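Local coordinates for protein hypothetical methylmalonyl-CoA decarboxylase alpha subunit (Sulfolobus tokodaii, PDB 1X0U) that is of unknown function but belongs to the carboxyl transferase family, a branch of the ClpP/crotonase clan, at residues Ile31-Gln34 with His35-Lys39; Ser238-Glu241 with Ala242-Thr246. All coordinates share one frame; numbering follows the deposited sequence.

Contact 1 (Ile31-Gln34 with His35-Lys39); sequences IQFQ and HSKGK
Q34 and K39 meet at both backbone and side-chain level where helix 28-35 ends in a Schellman motif, with G38 at positive phi (101°). The carbonyl oxygen Q34 O accepts K37 N at 3.1 Å and K39 N at 3.3 Å, the two donors coming from opposite faces of the carbonyl plane, so this one oxygen is gripped by two residues of the turn. Farther out, K39 NZ donates to Q34 OE1 over 3.1 Å, arriving above the amide plane instead of on a lone pair. The two chains cross at about a right angle; Q34 bends at chi2 (92°) and K39 at chi3, which brings OE1 of Q34 to 3.5 Å from CE of K39. D134 holds both ends from outside, by a salt bridge to K39 and a hydrogen bond from Q34 NE2. One turn back, H35 N bonds I31 O at 2.8 Å in a nearly straight link (166°), while S36 OG turns back to donate to F33 O at 2.7 Å.

I31 and H35 lie side by side, pointing the same way, with CD1 of I31 3.2 Å from CE1 of H35; the NE2 end of the imidazole bonds E44. The K37 chain, extended beyond CG, passes obliquely by the F33 ring, where CE of K37 comes 3.3 Å from CZ of F33.

Contact 2 (Ser238-Glu241 with Ala242-Thr246); sequences SEQE and AINLT
S238 is the N-cap of helix 239-252: its side-chain OG accepts E241 N at 3.1 Å, with the N-H pointing almost straight at it (160°). S238 also contributes its carbonyl, since A242 N donates to S238 O at 2.9 Å, and one residue thereby serves two amides of the starting helix. The i to i+4 pattern then runs on through N244 N to Q240 O and L245 N to E241 O, the latter at 2.8 Å.

The side chains of Q240 and N244 stand one turn apart. With CG anti to the backbone N (chi1 178°) and a bend at chi2, Q240 brings its amide near that of N244, and the two amide planes are turned 53° against each other. OE1 of Q240 lies 3.5 Å from OD1 of N244, an approach of two oxygens that does not bond; a water joins the pair instead, accepting from N244 ND2 at 3.0 Å and donating weakly to Q240 OE1.

This helix follows strand 234-236, an outermost strand, within this chain, of the mixed sheet in this half of the chain, and lies back against that sheet, consistent with a crotonase-type fold as in the ClpP/crotonase clan. The methyl of A242 touches I191, V236 and I169, L245 touches I189 and F234, and I243 meets L48 and L49 of helix 42-49. E241 sends its extended chain back beside the cap, where OE2 accepts the backbone N of D237. The carboxylate of buried E239 is bound by R45, Y196 and the backbone N of L40. At the far end of the segment, T246 OG1 donates to I243 O at 2.8 Å.

In the fold
Contact 1 finishes one short helix and contact 2 starts a longer one, about 200 residues later in the chain; their centres are about 17 Å apart. They nevertheless touch, with K39 CA lying 3.3 Å from E239 OE2. R45 of helix 42-49 ties them together: it touches Q34 and K39 and also forms the salt bridge with E239. Y196 is shared too, since it touches K39 as well as E239, and E239 OE1 also accepts from L40 N, the residue directly after contact 1. Contact 1 is the more peripheral, about 29 Å between its centre and that of the chain, against about 16 Å for contact 2.

Contact 1 (Ile31-Gln34 with His35-Lys39)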
ATOM      1  N   ILE A  31       0.032 -21.654 -49.679  1.00 24.28           N
ATOM      2  CA  ILE A  31      -0.161 -22.551 -48.547  1.00 25.39           C
ATOM      3  C   ILE A  31       0.288 -23.964 -48.938  1.00 24.35           C
ATOM      4  O   ILE A  31       0.870 -24.672 -48.125  1.00 24.22           O
ATOM      5  CB  ILE A  31      -1.637 -22.553 -48.012  1.00 24.37           C
ATOM      6  CG1 ILE A  31      -2.502 -23.517 -48.803  1.00 26.75           C
ATOM      7  CG2 ILE A  31      -2.219 -21.152 -48.044  1.00 24.75           C
ATOM      8  CD1 ILE A  31      -2.592 -24.888 -48.161  1.00 27.66           C
ATOM      9  N   GLN A  32       0.043 -24.363 -50.183  1.00 24.99           N
ATOM     10  CA  GLN A  32       0.462 -25.688 -50.645  1.00 25.01           C
ATOM     11  C   GLN A  32       1.984 -25.726 -50.589  1.00 23.45           C
ATOM     12  O   GLN A  32       2.589 -26.746 -50.289  1.00 23.14           O
ATOM     13  CB  GLN A  32       0.001 -25.942 -52.083  1.00 26.97           C
ATOM     14  CG  GLN A  32       0.208 -27.379 -52.518  1.00 33.00           C
ATOM     15  CD  GLN A  32       0.075 -27.581 -54.014  1.00 36.69           C
ATOM     16  OE1 GLN A  32       0.795 -26.962 -54.806  1.00 38.80           O
ATOM     17  NE2 GLN A  32      -0.844 -28.458 -54.412  1.00 38.18           N
ATOM     18  N   PHE A  33       2.592 -24.584 -50.880  1.00 23.06           N
ATOM     19  CA  PHE A  33       4.036 -24.450 -50.846  1.00 23.09           C
ATOM     20  C   PHE A  33       4.546 -24.600 -49.402  1.00 22.03           C
ATOM     21  O   PHE A  33       5.605 -25.196 -49.158  1.00 20.47           O
ATOM     22  CB  PHE A  33       4.418 -23.086 -51.410  1.00 25.73           C
ATOM     23  CG  PHE A  33       5.871 -22.785 -51.315  1.00 30.29           C
ATOM     24  CD1 PHE A  33       6.802 -23.603 -51.942  1.00 32.67           C
ATOM     25  CD2 PHE A  33       6.319 -21.682 -50.598  1.00 32.89           C
ATOM     26  CE1 PHE A  33       8.155 -23.324 -51.864  1.00 33.01           C
ATOM     27  CE2 PHE A  33       7.677 -21.391 -50.514  1.00 33.22           C
ATOM     28  CZ  PHE A  33       8.598 -22.218 -51.150  1.00 34.27           C
ATOM     29  N   GLN A  34       3.787 -24.047 -48.456  1.00 18.65           N
ATOM     30  CA  GLN A  34       4.128 -24.136 -47.044  1.00 17.25           C
ATOM     31  C   GLN A  34       4.056 -25.614 -46.675  1.00 16.06           C
ATOM     32  O   GLN A  34       4.954 -26.166 -46.044  1.00 15.52           O
ATOM     33  CB  GLN A  34       3.116 -23.350 -46.202  1.00 16.26           C
ATOM     34  CG  GLN A  34       3.321 -23.513 -44.701  1.00 15.96           C
ATOM     35  CD  GLN A  34       4.225 -22.456 -44.099  1.00 15.01           C
ATOM     36  OE1 GLN A  34       5.243 -22.073 -44.679  1.00 12.23           O
ATOM     37  NE2 GLN A  34       3.854 -21.984 -42.916  1.00 13.18           N
ATOM     38  N   HIS A  35       2.969 -26.245 -47.091  1.00 16.68           N
ATOM     39  CA  HIS A  35       2.743 -27.657 -46.839  1.00 17.61           C
ATOM     40  C   HIS A  35       3.816 -28.556 -47.442  1.00 17.37           C
ATOM     41  O   HIS A  35       4.198 -29.553 -46.839  1.00 17.92           O
ATOM     42  CB  HIS A  35       1.369 -28.056 -47.380  1.00 14.73           C
ATOM     43  CG  HIS A  35       0.232 -27.612 -46.515  1.00 16.58           C
ATOM     44  ND1 HIS A  35      -1.067 -27.531 -46.971  1.00 17.84           N
ATOM     45  CD2 HIS A  35       0.195 -27.249 -45.210  1.00 15.60           C
ATOM     46  CE1 HIS A  35      -1.854 -27.138 -45.985  1.00 14.65           C
ATOM     47  NE2 HIS A  35      -1.114 -26.960 -44.905  1.00 15.67           N
ATOM     48  N   SER A  36       4.309 -28.203 -48.624  1.00 18.73           N
ATOM     49  CA  SER A  36       5.314 -29.027 -49.287  1.00 20.77           C
ATOM     50  C   SER A  36       6.665 -29.037 -48.568  1.00 20.38           C
ATOM     51  O   SER A  36       7.536 -29.849 -48.878  1.00 18.72           O
ATOM     52  CB  SER A  36       5.486 -28.582 -50.745  1.00 21.47           C
ATOM     53  OG  SER A  36       5.979 -27.252 -50.825  1.00 29.02           O
ATOM     54  N   LYS A  37       6.830 -28.138 -47.601  1.00 19.95           N
ATOM     55  CA  LYS A  37       8.064 -28.056 -46.816  1.00 19.65           C
ATOM     56  C   LYS A  37       7.914 -28.882 -45.542  1.00 19.07           C
ATOM     57  O   LYS A  37       8.891 -29.157 -44.849  1.00 20.42           O
ATOM     58  CB  LYS A  37       8.358 -26.605 -46.418  1.00 19.67           C
ATOM     59  CG  LYS A  37       8.749 -25.675 -47.562  1.00 22.71           C
ATOM     60  CD  LYS A  37       8.896 -24.234 -47.051  1.00 23.70           C
ATOM     61  CE  LYS A  37       9.424 -23.293 -48.127  1.00 23.73           C
ATOM     62  NZ  LYS A  37       9.479 -21.882 -47.645  1.00 25.09           N
ATOM     63  N   GLY A  38       6.682 -29.274 -45.239  1.00 17.92           N
ATOM     64  CA  GLY A  38       6.432 -30.043 -44.038  1.00 17.44           C
ATOM     65  C   GLY A  38       5.864 -29.150 -42.943  1.00 17.53           C
ATOM     66  O   GLY A  38       5.756 -29.558 -41.788  1.00 16.02           O
ATOM     67  N   LYS A  39       5.481 -27.930 -43.308  1.00 16.60           N
ATOM     68  CA  LYS A  39       4.937 -26.985 -42.329  1.00 16.57           C
ATOM     69  C   LYS A  39       3.424 -26.845 -42.415  1.00 16.39           C
ATOM     70  O   LYS A  39       2.826 -27.105 -43.458  1.00 18.46           O
ATOM     71  CB  LYS A  39       5.552 -25.606 -42.542  1.00 13.80           C
ATOM     72  CG  LYS A  39       7.053 -25.600 -42.667  1.00 14.62           C
ATOM     73  CD  LYS A  39       7.527 -24.230 -43.126  1.00 14.48           C
ATOM     74  CE  LYS A  39       7.259 -23.162 -42.070  1.00 14.17           C
ATOM     75  NZ  LYS A  39       7.509 -21.808 -42.632  1.00 14.40           N
TER
HETATM   76  O   HOH W   1       6.216 -21.556 -47.140  1.00 21.96           O

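Contact 2 (Ser238-Glu241 with Ala242-Thr246)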
ATOM      1  N   SER A 238       8.288 -32.225 -34.814  1.00 17.77           N
ATOM      2  CA  SER A 238       7.217 -31.696 -35.635  1.00 16.49           C
ATOM      3  C   SER A 238       6.417 -30.580 -34.984  1.00 16.81           C
ATOM      4  O   SER A 238       6.570 -30.275 -33.801  1.00 18.04           O
ATOM      5  CB  SER A 238       6.268 -32.820 -36.031  1.00 14.10           C
ATOM      6  OG  SER A 238       5.454 -33.174 -34.934  1.00 13.04           O
ATOM      7  N   GLU A 239       5.552 -29.974 -35.782  1.00 16.94           N
ATOM      8  CA  GLU A 239       4.710 -28.901 -35.315  1.00 16.12           C
ATOM      9  C   GLU A 239       3.609 -29.431 -34.414  1.00 16.73           C
ATOM     10  O   GLU A 239       3.243 -28.779 -33.429  1.00 15.34           O
ATOM     11  CB  GLU A 239       4.153 -28.144 -36.518  1.00 16.19           C
ATOM     12  CG  GLU A 239       5.206 -27.244 -37.133  1.00 14.71           C
ATOM     13  CD  GLU A 239       4.755 -26.574 -38.406  1.00 16.04           C
ATOM     14  OE1 GLU A 239       3.534 -26.386 -38.583  1.00 16.09           O
ATOM     15  OE2 GLU A 239       5.631 -26.222 -39.220  1.00 15.05           O
ATOM     16  N   GLN A 240       3.086 -30.614 -34.736  1.00 16.23           N
ATOM     17  CA  GLN A 240       2.056 -31.215 -33.902  1.00 17.03           C
ATOM     18  C   GLN A 240       2.668 -31.458 -32.527  1.00 16.69           C
ATOM     19  O   GLN A 240       2.017 -31.244 -31.503  1.00 15.30           O
ATOM     20  CB  GLN A 240       1.573 -32.547 -34.479  1.00 19.66           C
ATOM     21  CG  GLN A 240       0.512 -33.237 -33.613  1.00 24.59           C
ATOM     22  CD  GLN A 240      -0.818 -32.488 -33.579  1.00 29.85           C
ATOM     23  OE1 GLN A 240      -1.395 -32.259 -32.509  1.00 31.94           O
ATOM     24  NE2 GLN A 240      -1.314 -32.110 -34.754  1.00 31.77           N
ATOM     25  N   GLU A 241       3.921 -31.919 -32.509  1.00 18.11           N
ATOM     26  CA  GLU A 241       4.615 -32.170 -31.248  1.00 17.42           C
ATOM     27  C   GLU A 241       4.878 -30.850 -30.513  1.00 16.61           C
ATOM     28  O   GLU A 241       4.759 -30.773 -29.294  1.00 18.54           O
ATOM     29  CB  GLU A 241       5.929 -32.931 -31.493  1.00 20.09           C
ATOM     30  CG  GLU A 241       5.743 -34.442 -31.761  1.00 24.64           C
ATOM     31  CD  GLU A 241       7.046 -35.191 -32.088  1.00 28.30           C
ATOM     32  OE1 GLU A 241       6.992 -36.432 -32.221  1.00 30.38           O
ATOM     33  OE2 GLU A 241       8.116 -34.555 -32.216  1.00 30.87           O
ATOM     34  N   ALA A 242       5.224 -29.809 -31.258  1.00 14.89           N
ATOM     35  CA  ALA A 242       5.468 -28.505 -30.658  1.00 12.86           C
ATOM     36  C   ALA A 242       4.222 -28.034 -29.915  1.00 12.87           C
ATOM     37  O   ALA A 242       4.317 -27.576 -28.779  1.00 13.16           O
ATOM     38  CB  ALA A 242       5.845 -27.486 -31.733  1.00 11.27           C
ATOM     39  N   ILE A 243       3.050 -28.159 -30.534  1.00 13.20           N
ATOM     40  CA  ILE A 243       1.848 -27.697 -29.859  1.00 15.40           C
ATOM     41  C   ILE A 243       1.367 -28.645 -28.756  1.00 14.03           C
ATOM     42  O   ILE A 243       0.747 -28.197 -27.795  1.00 13.83           O
ATOM     43  CB  ILE A 243       0.691 -27.349 -30.869  1.00 14.57           C
ATOM     44  CG1 ILE A 243      -0.392 -28.416 -30.868  1.00 17.21           C
ATOM     45  CG2 ILE A 243       1.250 -27.121 -32.251  1.00 17.84           C
ATOM     46  CD1 ILE A 243      -1.461 -28.181 -29.814  1.00 17.54           C
ATOM     47  N   ASN A 244       1.633 -29.941 -28.875  1.00 13.86           N
ATOM     48  CA  ASN A 244       1.230 -30.854 -27.803  1.00 15.15           C
ATOM     49  C   ASN A 244       2.123 -30.532 -26.619  1.00 14.21           C
ATOM     50  O   ASN A 244       1.690 -30.572 -25.477  1.00 14.57           O
ATOM     51  CB  ASN A 244       1.435 -32.327 -28.173  1.00 14.87           C
ATOM     52  CG  ASN A 244       0.321 -32.876 -29.027  1.00 16.88           C
ATOM     53  OD1 ASN A 244      -0.799 -32.367 -29.015  1.00 18.55           O
ATOM     54  ND2 ASN A 244       0.616 -33.936 -29.761  1.00 14.38           N
ATOM     55  N   LEU A 245       3.377 -30.208 -26.911  1.00 13.16           N
ATOM     56  CA  LEU A 245       4.337 -29.878 -25.875  1.00 14.81           C
ATOM     57  C   LEU A 245       3.888 -28.585 -25.184  1.00 15.08           C
ATOM     58  O   LEU A 245       3.893 -28.512 -23.958  1.00 15.59           O
ATOM     59  CB  LEU A 245       5.732 -29.708 -26.492  1.00 16.72           C
ATOM     60  CG  LEU A 245       7.030 -29.782 -25.669  1.00 20.47           C
ATOM     61  CD1 LEU A 245       7.799 -28.496 -25.851  1.00 21.80           C
ATOM     62  CD2 LEU A 245       6.752 -30.041 -24.203  1.00 21.94           C
ATOM     63  N   THR A 246       3.483 -27.573 -25.958  1.00 14.21           N
ATOM     64  CA  THR A 246       3.048 -26.322 -25.341  1.00 15.34           C
ATOM     65  C   THR A 246       1.854 -26.577 -24.423  1.00 14.15           C
ATOM     66  O   THR A 246       1.773 -26.002 -23.332  1.00 13.09           O
ATOM     67  CB  THR A 246       2.649 -25.233 -26.366  1.00 15.48           C
ATOM     68  OG1 THR A 246       1.407 -25.592 -26.978  1.00 24.53           O
ATOM     69  CG2 THR A 246       3.714 -25.064 -27.429  1.00  9.63           C
TER
HETATM   70  O   HOH W   2      -1.159 -35.482 -31.691  1.00 32.26           O